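Local coordinates for hypothetical protein (Legionella pneumophila subsp. pneumophila, PDB 2IM9) that is of unknown function but, as an N-acetylmuramoyl-L-alanine amidase-like member of peptidase clan CA, probably hydrolyses amide bonds of bacterial cell-wall peptidoglycan, at residues I38-Y42 against L105-L111; T67-S73 against R89-C95; F136-N142 against L264-L269. All coordinates share one frame; numbering follows the deposited sequence.

The three contacts follow the chain inward from its N-terminal helix. Contact 1 joins helix 27-45 to the end of helix 95-107 and the turn after it; contact 2, whose residues fall between the two halves of contact 1 in sequence, shapes the loops that lead into the start of helix 95-107; contact 3 comes later and packs helix 137-147 on strand 264-275 of the antiparallel sheet. Centres lie about 18 Å apart for contacts 1 and 2 and for contacts 2 and 3, and about 26 Å for contacts 1 and 3. Contacts 2 and 3 touch where Cys95 meets His268 and Leu269, a helix-start cysteine beside a strand histidine, consistent with the active-site layout of clan CA peptidases.

Contact 1 of 3, residues I38-Y42 against L105-L111; sequences IRKLY and LALANSL
Ile38 sets its CG2 methyl against both Leu105 and Leu111, reaching Leu105 CD2 at 3.7 Å and Leu111 CD1 at 3.8 Å; its side chain lies roughly square to that of Leu111. One residue on, the Arg39 chain bends at chi2 and chi3 and folds its guanidinium back over Leu111, whose CB and CD2 lie over one flat face of it. NH2 also forms a salt bridge with Glu112, so the group is held by a charge as well as by the leucine. Leu41 adds a looser touch, CD2 to Leu105 CD2. These contacts join helix 27-45 to the corner where helix 95-107 ends and, after a short turn, helix 111-122 begins with Ser110 as its N-cap; Phe114 of that second helix backs Ile38, Tyr42 and Leu105. Tyr42 fills the corner. With CG anti to the carbonyl carbon (chi1 -77°), its ring lies flat along the turn: Ser110 N sits 3.4 Å above the ring centre and Asn109 C on the same face nearer the rim. The hydroxyl donates to Leu105 O over 2.7 Å, in the carbonyl plane and on a lone pair at a C=O...O angle of 108°, with Leu105 O near the ring plane. Around the phenol oxygen Leu105 CD2 and Ala108 CB close in, the latter at 3.4 Å from OH. Leu105 O also receives weak bonds from Ala108 N and from Arg56.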
loop_
_atom_site.group_PDB
_atom_site.type_symbol
_atom_site.label_atom_id
_atom_site.label_comp_id
_atom_site.label_asym_id
_atom_site.label_seq_id
_atom_site.Cartn_x
_atom_site.Cartn_y
_atom_site.Cartn_z
ATOM N N ILE A 38 14.642 -14.253 -1.402
ATOM C CA ILE A 38 15.119 -12.954 -0.920
ATOM C C ILE A 38 16.623 -12.976 -0.627
ATOM O O ILE A 38 17.343 -12.039 -0.996
ATOM C CB ILE A 38 14.286 -12.481 0.285
ATOM C CG1 ILE A 38 12.852 -12.185 -0.205
ATOM C CG2 ILE A 38 14.904 -11.233 0.910
ATOM C CD1 ILE A 38 11.794 -12.046 0.919
ATOM N N ARG A 39 17.096 -14.045 0.026
ATOM C CA ARG A 39 18.530 -14.217 0.244
ATOM C C ARG A 39 19.266 -14.088 -1.083
ATOM O O ARG A 39 20.260 -13.362 -1.169
ATOM C CB ARG A 39 18.832 -15.576 0.896
ATOM C CG ARG A 39 20.303 -15.846 1.132
ATOM C CD ARG A 39 20.791 -15.025 2.306
ATOM N NE ARG A 39 20.434 -15.640 3.588
ATOM C CZ ARG A 39 20.365 -14.973 4.737
ATOM N NH1 ARG A 39 20.066 -15.615 5.854
ATOM N NH2 ARG A 39 20.606 -13.663 4.770
ATOM N N LYS A 40 18.774 -14.795 -2.109
ATOM C CA LYS A 40 19.385 -14.762 -3.445
ATOM C C LYS A 40 19.298 -13.398 -4.091
ATOM O O LYS A 40 20.263 -12.952 -4.722
ATOM C CB LYS A 40 18.775 -15.814 -4.383
ATOM C CG LYS A 40 19.134 -17.247 -4.017
ATOM C CD LYS A 40 18.422 -18.252 -4.918
ATOM C CE LYS A 40 18.552 -19.677 -4.366
ATOM N NZ LYS A 40 18.295 -20.713 -5.413
ATOM N N LEU A 41 18.149 -12.735 -3.945
ATOM C CA LEU A 41 17.988 -11.396 -4.496
ATOM C C LEU A 41 19.103 -10.482 -4.009
ATOM O O LEU A 41 19.746 -9.805 -4.813
ATOM C CB LEU A 41 16.617 -10.795 -4.153
ATOM C CG LEU A 41 16.399 -9.352 -4.629
ATOM C CD1 LEU A 41 16.464 -9.226 -6.165
ATOM C CD2 LEU A 41 15.066 -8.864 -4.114
ATOM N N TYR A 42 19.347 -10.487 -2.697
ATOM C CA TYR A 42 20.370 -9.611 -2.114
ATOM C C TYR A 42 21.774 -9.928 -2.561
ATOM O O TYR A 42 22.571 -9.016 -2.755
ATOM C CB TYR A 42 20.271 -9.554 -0.596
ATOM C CG TYR A 42 19.130 -8.665 -0.159
ATOM C CD1 TYR A 42 19.089 -7.323 -0.545
ATOM C CD2 TYR A 42 18.091 -9.163 0.627
ATOM C CE1 TYR A 42 18.027 -6.502 -0.161
ATOM C CE2 TYR A 42 17.039 -8.353 1.032
ATOM C CZ TYR A 42 17.013 -7.025 0.633
ATOM O OH TYR A 42 15.972 -6.216 1.020
ATOM N N LEU A 105 12.162 -4.328 0.788
ATOM C CA LEU A 105 13.343 -4.891 0.098
ATOM C C LEU A 105 14.298 -3.767 -0.323
ATOM O O LEU A 105 15.514 -3.886 -0.169
ATOM C CB LEU A 105 12.947 -5.720 -1.137
ATOM C CG LEU A 105 12.293 -7.082 -0.845
ATOM C CD1 LEU A 105 11.525 -7.598 -2.053
ATOM C CD2 LEU A 105 13.362 -8.095 -0.393
ATOM N N ALA A 106 13.739 -2.675 -0.838
ATOM C CA ALA A 106 14.576 -1.582 -1.338
ATOM C C ALA A 106 15.331 -0.893 -0.217
ATOM O O ALA A 106 16.446 -0.414 -0.421
ATOM C CB ALA A 106 13.735 -0.563 -2.126
ATOM N N LEU A 107 14.721 -0.836 0.963
ATOM C CA LEU A 107 15.309 -0.166 2.107
ATOM C C LEU A 107 16.382 -0.974 2.821
ATOM O O LEU A 107 17.175 -0.397 3.566
ATOM C CB LEU A 107 14.221 0.174 3.116
ATOM C CG LEU A 107 13.277 1.309 2.744
ATOM C CD1 LEU A 107 12.206 1.342 3.812
ATOM C CD2 LEU A 107 14.031 2.631 2.674
ATOM N N ALA A 108 16.407 -2.282 2.576
ATOM C CA ALA A 108 17.257 -3.217 3.312
ATOM C C ALA A 108 18.367 -3.754 2.436
ATOM O O ALA A 108 18.339 -3.557 1.228
ATOM C CB ALA A 108 16.402 -4.366 3.839
ATOM N N ASN A 109 19.329 -4.454 3.054
ATOM C CA ASN A 109 20.470 -5.052 2.356
ATOM C C ASN A 109 20.605 -6.551 2.559
ATOM O O ASN A 109 21.603 -7.151 2.148
ATOM C CB ASN A 109 21.776 -4.424 2.838
ATOM C CG ASN A 109 22.055 -3.093 2.203
ATOM O OD1 ASN A 109 22.346 -2.126 2.899
ATOM N ND2 ASN A 109 21.991 -3.033 0.876
ATOM N N SER A 110 19.628 -7.155 3.222
ATOM C CA SER A 110 19.734 -8.556 3.618
ATOM C C SER A 110 18.354 -9.086 3.971
ATOM O O SER A 110 17.455 -8.306 4.280
ATOM C CB SER A 110 20.652 -8.682 4.842
ATOM O OG SER A 110 20.044 -8.128 6.005
ATOM N N LEU A 111 18.198 -10.407 3.962
ATOM C CA LEU A 111 16.932 -11.015 4.398
ATOM C C LEU A 111 16.564 -10.542 5.814
ATOM O O LEU A 111 15.400 -10.219 6.094
ATOM C CB LEU A 111 17.032 -12.540 4.335
ATOM C CG LEU A 111 15.896 -13.336 4.968
ATOM C CD1 LEU A 111 14.591 -13.154 4.187
ATOM C CD2 LEU A 111 16.265 -14.820 5.071
#

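Contact 2 of 3, residues T67-S73 against R89-C95; sequences TKYILGS and RVDGFDC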
loop_
_atom_site.group_PDB
_atom_site.type_symbol
_atom_site.label_atom_id
_atom_site.label_comp_id
_atom_site.label_asym_id
_atom_site.label_seq_id
_atom_site.Cartn_x
_atom_site.Cartn_y
_atom_site.Cartn_z
ATOM N N THR A 67 3.844 -11.740 -11.209
ATOM C CA THR A 67 3.424 -12.495 -10.020
ATOM C C THR A 67 1.925 -12.335 -9.782
ATOM O O THR A 67 1.381 -11.230 -9.893
ATOM C CB THR A 67 4.203 -12.040 -8.765
ATOM O OG1 THR A 67 5.608 -12.205 -9.005
ATOM C CG2 THR A 67 3.812 -12.859 -7.543
ATOM N N LYS A 68 1.256 -13.431 -9.435
ATOM C CA LYS A 68 -0.194 -13.437 -9.376
ATOM C C LYS A 68 -0.739 -12.558 -8.262
ATOM O O LYS A 68 -0.062 -12.318 -7.257
ATOM C CB LYS A 68 -0.734 -14.859 -9.224
ATOM C CG LYS A 68 -0.609 -15.429 -7.840
ATOM C CD LYS A 68 -1.138 -16.853 -7.793
ATOM C CE LYS A 68 -0.515 -17.601 -6.633
ATOM N NZ LYS A 68 -1.242 -18.877 -6.389
ATOM N N TYR A 69 -1.974 -12.114 -8.453
ATOM C CA TYR A 69 -2.703 -11.348 -7.470
ATOM C C TYR A 69 -3.316 -12.297 -6.459
ATOM O O TYR A 69 -3.958 -13.283 -6.844
ATOM C CB TYR A 69 -3.807 -10.537 -8.167
ATOM C CG TYR A 69 -4.590 -9.661 -7.238
ATOM C CD1 TYR A 69 -4.114 -8.394 -6.890
ATOM C CD2 TYR A 69 -5.802 -10.095 -6.694
ATOM C CE1 TYR A 69 -4.831 -7.574 -6.028
ATOM C CE2 TYR A 69 -6.535 -9.277 -5.815
ATOM C CZ TYR A 69 -6.031 -8.020 -5.489
ATOM O OH TYR A 69 -6.750 -7.209 -4.637
ATOM N N ILE A 70 -3.094 -12.031 -5.171
ATOM C CA ILE A 70 -3.827 -12.720 -4.109
ATOM C C ILE A 70 -4.415 -11.674 -3.169
ATOM O O ILE A 70 -3.674 -10.921 -2.542
ATOM C CB ILE A 70 -2.951 -13.692 -3.285
ATOM C CG1 ILE A 70 -2.275 -14.711 -4.207
ATOM C CG2 ILE A 70 -3.788 -14.367 -2.201
ATOM C CD1 ILE A 70 -1.230 -15.581 -3.520
ATOM N N LEU A 71 -5.737 -11.621 -3.085
ATOM C CA LEU A 71 -6.387 -10.684 -2.182
ATOM C C LEU A 71 -5.992 -10.989 -0.739
ATOM O O LEU A 71 -6.072 -12.140 -0.311
ATOM C CB LEU A 71 -7.899 -10.797 -2.318
ATOM C CG LEU A 71 -8.696 -9.837 -1.446
ATOM C CD1 LEU A 71 -8.375 -8.387 -1.793
ATOM C CD2 LEU A 71 -10.188 -10.134 -1.583
ATOM N N GLY A 72 -5.552 -9.969 0.001
ATOM C CA GLY A 72 -5.181 -10.162 1.418
ATOM C C GLY A 72 -4.018 -11.142 1.548
ATOM O O GLY A 72 -4.102 -12.141 2.257
ATOM N N SER A 73 -2.930 -10.852 0.845
ATOM C CA SER A 73 -1.813 -11.795 0.686
ATOM C C SER A 73 -1.105 -12.176 1.985
ATOM O O SER A 73 -0.556 -13.274 2.088
ATOM C CB SER A 73 -0.775 -11.211 -0.272
ATOM O OG SER A 73 -1.145 -11.456 -1.635
ATOM N N ARG A 89 5.865 -13.025 1.406
ATOM C CA ARG A 89 5.853 -14.074 0.389
ATOM C C ARG A 89 6.285 -13.517 -0.949
ATOM O O ARG A 89 6.266 -12.295 -1.159
ATOM C CB ARG A 89 4.449 -14.688 0.277
ATOM C CG ARG A 89 3.393 -13.723 -0.248
ATOM C CD ARG A 89 1.995 -14.186 0.092
ATOM N NE ARG A 89 1.679 -15.504 -0.502
ATOM C CZ ARG A 89 0.544 -16.179 -0.288
ATOM N NH1 ARG A 89 -0.392 -15.696 0.517
ATOM N NH2 ARG A 89 0.351 -17.374 -0.870
ATOM N N VAL A 90 6.658 -14.407 -1.868
ATOM C CA VAL A 90 7.062 -13.957 -3.213
ATOM C C VAL A 90 6.208 -14.563 -4.317
ATOM O O VAL A 90 6.501 -14.365 -5.502
ATOM C CB VAL A 90 8.545 -14.269 -3.490
ATOM C CG1 VAL A 90 9.443 -13.426 -2.567
ATOM C CG2 VAL A 90 8.824 -15.773 -3.316
ATOM N N ASP A 91 5.176 -15.304 -3.937
ATOM C CA ASP A 91 4.337 -16.049 -4.887
ATOM C C ASP A 91 3.011 -15.338 -5.212
ATOM O O ASP A 91 2.236 -15.806 -6.042
ATOM C CB ASP A 91 4.042 -17.454 -4.344
ATOM C CG ASP A 91 3.173 -17.423 -3.100
ATOM O OD1 ASP A 91 3.403 -16.545 -2.246
ATOM O OD2 ASP A 91 2.251 -18.256 -2.972
ATOM N N GLY A 92 2.746 -14.213 -4.552
ATOM C CA GLY A 92 1.477 -13.506 -4.756
ATOM C C GLY A 92 1.487 -12.197 -3.992
ATOM O O GLY A 92 2.191 -12.087 -2.989
ATOM N N PHE A 93 0.718 -11.225 -4.478
ATOM C CA PHE A 93 0.598 -9.903 -3.863
ATOM C C PHE A 93 -0.797 -9.337 -4.004
ATOM O O PHE A 93 -1.494 -9.649 -4.977
ATOM C CB PHE A 93 1.524 -8.910 -4.570
ATOM C CG PHE A 93 2.984 -9.228 -4.427
ATOM C CD1 PHE A 93 3.663 -8.927 -3.253
ATOM C CD2 PHE A 93 3.680 -9.831 -5.481
ATOM C CE1 PHE A 93 5.027 -9.232 -3.111
ATOM C CE2 PHE A 93 5.032 -10.125 -5.362
ATOM C CZ PHE A 93 5.712 -9.817 -4.164
ATOM N N ASP A 94 -1.188 -8.461 -3.074
ATOM C CA ASP A 94 -2.281 -7.539 -3.360
ATOM C C ASP A 94 -1.691 -6.128 -3.492
ATOM O O ASP A 94 -0.467 -5.970 -3.433
ATOM C CB ASP A 94 -3.408 -7.643 -2.335
ATOM C CG ASP A 94 -2.990 -7.243 -0.949
ATOM O OD1 ASP A 94 -2.305 -6.207 -0.788
ATOM O OD2 ASP A 94 -3.403 -7.951 0.006
ATOM N N CYS A 95 -2.507 -5.099 -3.710
ATOM C CA CYS A 95 -1.894 -3.807 -4.006
ATOM C C CYS A 95 -1.049 -3.304 -2.841
ATOM O O CYS A 95 0.026 -2.729 -3.051
ATOM C CB CYS A 95 -2.914 -2.746 -4.425
ATOM S SG CYS A 95 -4.081 -2.291 -3.163
HETATM O O HOH W 1 7.281 -14.123 -8.056
HETATM O O HOH W 2 2.906 -15.965 -9.253
HETATM O O HOH W 3 -0.010 -19.501 -4.090
HETATM O O HOH W 4 -5.453 -5.029 -3.956
#
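Arg89 lies with its guanidinium edge toward Ser73 and one face under Ile70. NH1 donates to Ser73 O at 2.9 Å, in the guanidinium plane and on a carbonyl lone pair, while Ile70 CD1 rests 3.6 Å above that plane, toward its rim. Asp91 fixes the rotation of the group from another edge: NE and NH2 meet OD1 and OD2 side-on, the NE to OD1 bond of the salt bridge being 2.7 Å and nearly straight (174°). A water links Asp91 OD2 to Lys68 NZ. Between these groups the two loops share a single parallel-type beta bridge, Phe93 N donating to Lys68 O and Ile70 N to Phe93 O (2.9 Å), just ahead of helix 95-107, which Asp94 caps through OD1 to Thr97 N. The other carboxylate oxygen faces the opposite loop: Ser73 N reaches OD2 at 3.1 Å from above the carboxylate plane. Ser73 OG turns back to donate to Ile70 O. The Tyr69 ring crosses Asp94 at a slant, its plane 55° from the carboxylate, and its OH shares a water with Cys95 N. A chi1 of -58° sets Thr67 CG2 opposite the backbone N, where it touches Phe93 CD2 at 3.7 Å and the Gly92 backbone.

Contact 3 of 3, residues F136-N142 against L264-L269; sequences FTSIDWN and LDISHL
Helix 137-142 crosses strand 264-269 at 71°, the axes 8.6 Å apart at their closest, with Thr137 and Ile266 having the nearest CA atoms. Ile266 points its side chain at the first turn of the helix: CD1 lies 3.8 Å from Thr137 CG2 and equally near Ser138 N, and the side chains of Thr137 and Ile266 meet at about a right angle. Beside it Ser138 makes the one direct hydrogen bond across the contact. OG sits between the backbone N and the carbonyl carbon (chi1 60°), which turns it toward the strand, and it donates to the syn lone pair of Asp265 OD2 over 2.6 Å. A water bridges the same two residues, accepting from Ser138 N and donating to Asp265 OD1, so both carboxylate oxygens are tied to the helix start; Ser217 donates a further bond to OD2. Phe136, the N-cap, meets Leu264 with its ring edge, CD1 to Leu264 CD1 at 3.6 Å and near the ring plane. Three bonds hold the Phe136 backbone: its N donates to Asp140 OD2 at 3.0 Å, and its O accepts from Asp140 N and Trp141 N on opposite faces of the carbonyl plane. Trp141 N to Phe136 O and Asn142 N to Thr137 O (2.7 Å) each span five residues, the mark of a wider, pi-type turn. Farther along, Trp141 CZ3 lies obliquely 4.3 Å from Leu269 CD1. Trp141 NE1 binds Asn100, and its ring packs on Val99, both of helix 95-107, while Leu269 touches Cys95 and Asp96 there. Strand 246-254 pairs with strand 264-275 and puts Glu248 against Thr137, Trp141 and Ile266; strand 214-223 lies by Ser138 and Asp265, so helix 137-147 rests on the sheet beside the start of helix 95-107.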
loop_
_atom_site.group_PDB
_atom_site.type_symbol
_atom_site.label_atom_id
_atom_site.label_comp_id
_atom_site.label_asym_id
_atom_site.label_seq_id
_atom_site.Cartn_x
_atom_site.Cartn_y
_atom_site.Cartn_z
ATOM N N PHE A 136 -5.434 0.864 7.327
ATOM C CA PHE A 136 -5.946 1.991 6.542
ATOM C C PHE A 136 -4.803 2.787 5.939
ATOM O O PHE A 136 -3.934 3.307 6.644
ATOM C CB PHE A 136 -6.843 2.881 7.394
ATOM C CG PHE A 136 -8.128 2.217 7.778
ATOM C CD1 PHE A 136 -9.237 2.312 6.947
ATOM C CD2 PHE A 136 -8.218 1.462 8.947
ATOM C CE1 PHE A 136 -10.430 1.682 7.270
ATOM C CE2 PHE A 136 -9.424 0.807 9.294
ATOM C CZ PHE A 136 -10.529 0.920 8.449
ATOM N N THR A 137 -4.797 2.860 4.625
ATOM C CA THR A 137 -3.716 3.537 3.914
ATOM C C THR A 137 -3.478 4.969 4.386
ATOM O O THR A 137 -2.316 5.412 4.477
ATOM C CB THR A 137 -3.937 3.440 2.396
ATOM O OG1 THR A 137 -4.098 2.047 2.077
ATOM C CG2 THR A 137 -2.733 3.974 1.633
ATOM N N SER A 138 -4.544 5.699 4.686
ATOM C CA SER A 138 -4.352 7.102 5.084
ATOM C C SER A 138 -3.948 7.231 6.550
ATOM O O SER A 138 -2.799 7.596 6.865
ATOM C CB SER A 138 -5.590 7.942 4.763
ATOM O OG SER A 138 -6.737 7.457 5.431
ATOM N N ILE A 139 -4.871 6.903 7.450
ATOM C CA ILE A 139 -4.683 7.239 8.860
ATOM C C ILE A 139 -3.705 6.322 9.590
ATOM O O ILE A 139 -3.192 6.677 10.664
ATOM C CB ILE A 139 -6.040 7.321 9.598
ATOM C CG1 ILE A 139 -6.788 6.005 9.486
ATOM C CG2 ILE A 139 -6.889 8.459 9.026
ATOM C CD1 ILE A 139 -7.213 5.470 10.805
ATOM N N ASP A 140 -3.449 5.141 9.014
ATOM C CA ASP A 140 -2.425 4.245 9.556
ATOM C C ASP A 140 -1.130 4.329 8.744
ATOM O O ASP A 140 -0.109 4.804 9.231
ATOM C CB ASP A 140 -2.896 2.791 9.564
ATOM C CG ASP A 140 -4.069 2.543 10.488
ATOM O OD1 ASP A 140 -4.168 3.178 11.561
ATOM O OD2 ASP A 140 -4.871 1.661 10.141
ATOM N N TRP A 141 -1.169 3.850 7.504
ATOM C CA TRP A 141 0.066 3.608 6.754
ATOM C C TRP A 141 0.772 4.899 6.383
ATOM O O TRP A 141 1.967 5.074 6.711
ATOM C CB TRP A 141 -0.225 2.782 5.491
ATOM C CG TRP A 141 0.999 2.201 4.818
ATOM C CD1 TRP A 141 1.691 1.077 5.195
ATOM C CD2 TRP A 141 1.627 2.670 3.614
ATOM N NE1 TRP A 141 2.734 0.845 4.326
ATOM C CE2 TRP A 141 2.725 1.809 3.349
ATOM C CE3 TRP A 141 1.389 3.746 2.757
ATOM C CZ2 TRP A 141 3.567 1.981 2.246
ATOM C CZ3 TRP A 141 2.229 3.926 1.653
ATOM C CH2 TRP A 141 3.305 3.037 1.403
ATOM N N ASN A 142 0.072 5.795 5.681
ATOM C CA ASN A 142 0.675 7.093 5.357
ATOM C C ASN A 142 1.137 7.798 6.640
ATOM O O ASN A 142 2.276 8.268 6.727
ATOM C CB ASN A 142 -0.326 8.004 4.647
ATOM C CG ASN A 142 -0.568 7.623 3.201
ATOM O OD1 ASN A 142 0.067 6.719 2.651
ATOM N ND2 ASN A 142 -1.480 8.343 2.564
ATOM N N LEU A 264 -14.365 5.603 3.551
ATOM C CA LEU A 264 -12.996 5.335 3.156
ATOM C C LEU A 264 -12.517 6.373 2.143
ATOM O O LEU A 264 -13.334 7.096 1.535
ATOM C CB LEU A 264 -12.889 3.923 2.570
ATOM C CG LEU A 264 -11.493 3.285 2.481
ATOM C CD1 LEU A 264 -10.707 3.355 3.816
ATOM C CD2 LEU A 264 -11.662 1.845 2.026
ATOM N N ASP A 265 -11.204 6.467 1.970
ATOM C CA ASP A 265 -10.629 7.529 1.139
ATOM C C ASP A 265 -9.696 7.060 0.014
ATOM O O ASP A 265 -9.484 7.797 -0.953
ATOM C CB ASP A 265 -9.874 8.542 2.019
ATOM C CG ASP A 265 -9.009 7.871 3.107
ATOM O OD1 ASP A 265 -8.827 6.622 3.074
ATOM O OD2 ASP A 265 -8.530 8.606 4.006
ATOM N N ILE A 266 -9.101 5.879 0.173
ATOM C CA ILE A 266 -8.062 5.384 -0.747
ATOM C C ILE A 266 -8.385 3.947 -1.174
ATOM O O ILE A 266 -8.615 3.080 -0.315
ATOM C CB ILE A 266 -6.648 5.453 -0.103
ATOM C CG1 ILE A 266 -6.317 6.893 0.340
ATOM C CG2 ILE A 266 -5.588 4.858 -1.052
ATOM C CD1 ILE A 266 -5.005 6.967 1.084
ATOM N N SER A 267 -8.394 3.689 -2.485
ATOM C CA SER A 267 -8.937 2.423 -3.010
ATOM C C SER A 267 -7.869 1.521 -3.626
ATOM O O SER A 267 -8.094 0.306 -3.815
ATOM C CB SER A 267 -10.024 2.713 -4.053
ATOM O OG SER A 267 -9.535 3.582 -5.067
ATOM N N HIS A 268 -6.702 2.091 -3.919
ATOM C CA HIS A 268 -5.640 1.365 -4.614
ATOM C C HIS A 268 -4.325 2.141 -4.553
ATOM O O HIS A 268 -4.305 3.347 -4.273
ATOM C CB HIS A 268 -6.042 1.140 -6.090
ATOM C CG HIS A 268 -5.189 0.152 -6.814
ATOM N ND1 HIS A 268 -4.689 0.381 -8.080
ATOM C CD2 HIS A 268 -4.759 -1.082 -6.458
ATOM C CE1 HIS A 268 -3.970 -0.665 -8.465
ATOM N NE2 HIS A 268 -4.003 -1.567 -7.501
ATOM N N LEU A 269 -3.225 1.430 -4.779
ATOM C CA LEU A 269 -1.913 2.074 -4.840
ATOM C C LEU A 269 -0.895 1.259 -5.595
ATOM O O LEU A 269 -1.108 0.077 -5.874
ATOM C CB LEU A 269 -1.400 2.469 -3.445
ATOM C CG LEU A 269 -0.892 1.365 -2.511
ATOM C CD1 LEU A 269 -0.134 2.012 -1.359
ATOM C CD2 LEU A 269 -2.042 0.598 -1.961
HETATM O O HOH W 5 -7.156 4.659 4.227
#